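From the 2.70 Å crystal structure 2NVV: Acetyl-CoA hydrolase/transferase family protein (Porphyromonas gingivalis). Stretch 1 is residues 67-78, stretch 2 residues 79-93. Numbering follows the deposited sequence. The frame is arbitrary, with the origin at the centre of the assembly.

Stretch 1, residues 67-78: LDGVLAQADAVK
Stretch 2 79-93: FRTPYQSNKDLRNLI

Stretch 1 opens within a helix that began earlier in the chain; Asp75 is the first residue to leave helical phi/psi (54/50), its positive phi and the two bonds back, Ala76 N to Leu71 O (3.2 Å) and Asp75 N to Ala72 O (2.9 Å), making a Schellman motif. The chain turns a corner at Lys78 and returns as strand 79-81, a loop, and helix 87-93, whose axis passes 7.8 Å from the first at 47°.

Phe79 (phi/psi -160/151, chi1 p) points away overall; its CD2 lies 3.6 Å from Lys78 CG, the aliphatic part of the lysine meeting the ring obliquely. Arg80 (-136/141; chi1 t, chi2 p, chi3 t) starts sideways, but its length carries the guanidinium back to buried Asp68 (chi1 m). Arg80 NE donates to Asp68 OD1 at 2.8 Å and Arg80 NH1 to Asp68 OD2 at 3.1 Å, both nearly straight, so the carboxylate meets the guanidinium edge in a two-pronged salt bridge that pairs the charges. Pro82 follows a cis peptide. Gln84 (chi1 p) braces the loop, its OE1 accepting from Asn86 N at 3.1 Å.

Asn86 (-122/132, chi1 t) is the N-cap: its OD1 accepts from Leu89 N at 2.8 Å, satisfying an amide in the helix's open first turn. Asn86 OD1 also lies 3.3 Å from Gly69 CA. Glycine suits this spot, since an ideal CB would come within 2.8 Å of Asn86 ND2.

Asp88 (chi1 m) points toward the first helix, its CA 5.4 Å from that of Gly69. At Leu89 (chi1 t, chi2 p) the CA atoms of Ala72 and Leu89 are 5.0 Å apart; alanine's small side chain fits this close approach, with Ala72 CB 3.9 Å from Leu89 CB. One turn on, Leu92 (chi1 t, chi2 p) brings CD2 to 4.0 Å from Ala72 CB and 4.2 Å from Val77 CG2 (chi1 t), closing the apolar patch.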

# COMPACT_ATOMS: atom_id res chain seq x y z
N LEU A 67 9.61 19.02 22.49
CA LEU A 67 8.84 19.43 21.33
C LEU A 67 7.41 18.97 21.62
O LEU A 67 6.58 19.73 22.14
CB LEU A 67 9.39 18.75 20.08
CG LEU A 67 9.10 19.31 18.67
CD1 LEU A 67 7.66 19.81 18.56
CD2 LEU A 67 10.07 20.41 18.38
N ASP A 68 7.11 17.71 21.29
CA ASP A 68 5.77 17.17 21.52
C ASP A 68 5.45 17.14 23.01
O ASP A 68 4.37 17.50 23.44
CB ASP A 68 5.65 15.75 20.98
CG ASP A 68 5.55 15.71 19.48
OD1 ASP A 68 4.80 16.54 18.92
OD2 ASP A 68 6.19 14.83 18.86
N GLY A 69 6.41 16.68 23.80
CA GLY A 69 6.19 16.60 25.23
C GLY A 69 5.78 17.92 25.86
O GLY A 69 4.70 18.03 26.43
N VAL A 70 6.65 18.92 25.74
CA VAL A 70 6.36 20.22 26.31
C VAL A 70 5.07 20.83 25.72
O VAL A 70 4.26 21.41 26.45
CB VAL A 70 7.56 21.18 26.11
CG1 VAL A 70 7.74 21.52 24.63
CG2 VAL A 70 7.36 22.43 26.93
N LEU A 71 4.88 20.68 24.42
CA LEU A 71 3.70 21.22 23.75
C LEU A 71 2.43 20.52 24.20
O LEU A 71 1.37 21.14 24.34
CB LEU A 71 3.87 21.12 22.23
CG LEU A 71 4.16 22.40 21.42
CD1 LEU A 71 4.53 23.57 22.33
CD2 LEU A 71 5.27 22.12 20.40
N ALA A 72 2.53 19.22 24.43
CA ALA A 72 1.39 18.43 24.88
C ALA A 72 1.05 18.76 26.33
O ALA A 72 -0.12 18.88 26.67
CB ALA A 72 1.71 16.94 24.74
N GLN A 73 2.06 18.90 27.18
CA GLN A 73 1.84 19.23 28.58
C GLN A 73 1.21 20.61 28.66
O GLN A 73 0.47 20.92 29.59
CB GLN A 73 3.17 19.24 29.36
CG GLN A 73 3.91 17.93 29.38
CD GLN A 73 5.17 17.97 30.24
OE1 GLN A 73 5.99 18.91 30.14
NE2 GLN A 73 5.35 16.95 31.07
N ALA A 74 1.51 21.45 27.67
CA ALA A 74 0.97 22.80 27.58
C ALA A 74 -0.45 22.79 27.01
O ALA A 74 -1.13 23.82 26.99
CB ALA A 74 1.86 23.67 26.71
N ASP A 75 -0.89 21.63 26.54
CA ASP A 75 -2.22 21.49 25.96
C ASP A 75 -2.39 22.53 24.85
O ASP A 75 -3.38 23.25 24.80
CB ASP A 75 -3.29 21.66 27.05
CG ASP A 75 -4.70 21.32 26.55
OD1 ASP A 75 -4.83 20.53 25.59
OD2 ASP A 75 -5.68 21.84 27.13
N ALA A 76 -1.42 22.59 23.95
CA ALA A 76 -1.44 23.56 22.86
C ALA A 76 -1.37 22.88 21.51
O ALA A 76 -0.89 23.46 20.55
CB ALA A 76 -0.26 24.54 23.01
N VAL A 77 -1.86 21.65 21.44
CA VAL A 77 -1.84 20.91 20.19
C VAL A 77 -3.23 20.86 19.58
O VAL A 77 -4.08 20.11 20.05
CB VAL A 77 -1.38 19.44 20.43
CG1 VAL A 77 -1.28 18.71 19.11
CG2 VAL A 77 -0.07 19.41 21.18
N LYS A 78 -3.48 21.64 18.52
CA LYS A 78 -4.80 21.60 17.90
C LYS A 78 -4.90 20.35 17.04
O LYS A 78 -5.95 19.70 16.98
CB LYS A 78 -5.08 22.87 17.08
CG LYS A 78 -4.49 22.92 15.69
CD LYS A 78 -5.07 24.09 14.88
CE LYS A 78 -6.59 24.02 14.82
NZ LYS A 78 -7.20 25.05 13.91
N PHE A 79 -3.82 20.01 16.35
CA PHE A 79 -3.78 18.80 15.54
C PHE A 79 -2.33 18.42 15.30
O PHE A 79 -1.45 19.28 15.27
CB PHE A 79 -4.56 18.97 14.22
CG PHE A 79 -3.81 19.70 13.14
CD1 PHE A 79 -2.72 19.11 12.51
CD2 PHE A 79 -4.23 20.97 12.72
CE1 PHE A 79 -2.04 19.76 11.48
CE2 PHE A 79 -3.56 21.64 11.69
CZ PHE A 79 -2.46 21.03 11.06
N ARG A 80 -2.09 17.12 15.14
CA ARG A 80 -0.73 16.60 14.95
C ARG A 80 -0.60 15.55 13.84
O ARG A 80 -1.47 14.68 13.68
CB ARG A 80 -0.26 16.00 16.28
CG ARG A 80 1.11 15.38 16.26
CD ARG A 80 2.19 16.43 16.35
NE ARG A 80 3.50 15.81 16.53
CZ ARG A 80 4.12 15.09 15.61
NH1 ARG A 80 5.31 14.55 15.87
NH2 ARG A 80 3.56 14.92 14.42
N THR A 81 0.50 15.63 13.10
CA THR A 81 0.81 14.69 12.01
C THR A 81 2.32 14.71 11.77
O THR A 81 2.98 15.72 12.02
CB THR A 81 0.16 15.08 10.67
OG1 THR A 81 -0.82 16.10 10.89
CG2 THR A 81 -0.50 13.88 10.04
N PRO A 82 2.87 13.62 11.23
CA PRO A 82 2.17 12.40 10.84
C PRO A 82 2.51 11.20 11.74
O PRO A 82 1.85 10.15 11.67
CB PRO A 82 2.65 12.21 9.42
CG PRO A 82 4.11 12.55 9.54
CD PRO A 82 4.17 13.72 10.53
N TYR A 83 3.53 11.36 12.58
CA TYR A 83 3.99 10.31 13.47
C TYR A 83 4.48 10.95 14.76
O TYR A 83 5.09 12.02 14.73
CB TYR A 83 5.14 9.55 12.81
CG TYR A 83 5.70 8.38 13.60
CD1 TYR A 83 5.25 7.08 13.36
CD2 TYR A 83 6.70 8.57 14.55
CE1 TYR A 83 5.79 5.99 14.06
CE2 TYR A 83 7.24 7.49 15.25
CZ TYR A 83 6.79 6.21 15.00
OH TYR A 83 7.34 5.14 15.68
N GLN A 84 4.20 10.31 15.90
CA GLN A 84 4.67 10.81 17.18
C GLN A 84 5.15 9.65 18.02
O GLN A 84 4.88 8.49 17.71
CB GLN A 84 3.57 11.60 17.94
CG GLN A 84 2.30 10.84 18.31
CD GLN A 84 2.50 9.83 19.42
OE1 GLN A 84 3.14 10.12 20.45
NE2 GLN A 84 1.93 8.63 19.24
N SER A 85 5.89 9.97 19.08
CA SER A 85 6.44 8.96 19.96
C SER A 85 6.77 9.52 21.35
O SER A 85 7.80 9.20 21.93
CB SER A 85 7.68 8.37 19.30
OG SER A 85 8.31 7.46 20.17
N ASN A 86 5.88 10.34 21.89
CA ASN A 86 6.05 10.95 23.21
C ASN A 86 4.88 10.57 24.12
O ASN A 86 3.72 10.69 23.72
CB ASN A 86 6.15 12.47 23.07
CG ASN A 86 6.05 13.19 24.40
OD1 ASN A 86 4.95 13.56 24.83
ND2 ASN A 86 7.19 13.39 25.06
N LYS A 87 5.19 10.14 25.34
CA LYS A 87 4.18 9.71 26.31
C LYS A 87 3.11 10.74 26.65
O LYS A 87 1.94 10.40 26.78
CB LYS A 87 4.86 9.24 27.59
CG LYS A 87 5.56 10.33 28.40
CD LYS A 87 6.71 9.77 29.24
CE LYS A 87 6.27 8.56 30.05
NZ LYS A 87 7.43 7.80 30.60
N ASP A 88 3.52 11.99 26.79
CA ASP A 88 2.58 13.05 27.11
C ASP A 88 1.63 13.28 25.95
O ASP A 88 0.41 13.36 26.14
CB ASP A 88 3.33 14.35 27.44
CG ASP A 88 4.13 14.23 28.73
OD1 ASP A 88 3.51 13.95 29.77
OD2 ASP A 88 5.37 14.42 28.69
N LEU A 89 2.17 13.39 24.74
CA LEU A 89 1.34 13.59 23.56
C LEU A 89 0.47 12.36 23.33
O LEU A 89 -0.71 12.48 23.00
CB LEU A 89 2.20 13.86 22.33
CG LEU A 89 1.44 14.02 21.00
CD1 LEU A 89 0.34 15.07 21.15
CD2 LEU A 89 2.43 14.41 19.90
N ARG A 90 1.04 11.17 23.51
CA ARG A 90 0.32 9.92 23.32
C ARG A 90 -0.89 9.81 24.23
O ARG A 90 -1.95 9.35 23.80
CB ARG A 90 1.25 8.74 23.57
CG ARG A 90 0.60 7.36 23.40
CD ARG A 90 1.68 6.31 23.14
NE ARG A 90 2.80 6.52 24.05
CZ ARG A 90 4.08 6.48 23.69
NH1 ARG A 90 5.02 6.69 24.61
NH2 ARG A 90 4.44 6.24 22.44
N ASN A 91 -0.75 10.23 25.48
CA ASN A 91 -1.86 10.19 26.42
C ASN A 91 -2.89 11.24 26.03
O ASN A 91 -4.10 10.97 26.04
CB ASN A 91 -1.37 10.46 27.84
CG ASN A 91 -0.53 9.34 28.39
OD1 ASN A 91 0.17 9.50 29.40
ND2 ASN A 91 -0.58 8.18 27.73
N LEU A 92 -2.41 12.43 25.69
CA LEU A 92 -3.28 13.52 25.28
C LEU A 92 -4.18 13.02 24.14
O LEU A 92 -5.37 13.31 24.10
CB LEU A 92 -2.44 14.70 24.80
CG LEU A 92 -3.16 15.99 24.42
CD1 LEU A 92 -3.81 16.57 25.65
CD2 LEU A 92 -2.17 16.99 23.83
N ILE A 93 -3.57 12.27 23.23
CA ILE A 93 -4.27 11.70 22.08
C ILE A 93 -5.29 10.66 22.51
O ILE A 93 -6.47 10.78 22.19
CB ILE A 93 -3.29 11.02 21.11
CG1 ILE A 93 -2.33 12.06 20.52
CG2 ILE A 93 -4.07 10.31 20.01
CD1 ILE A 93 -1.15 11.45 19.76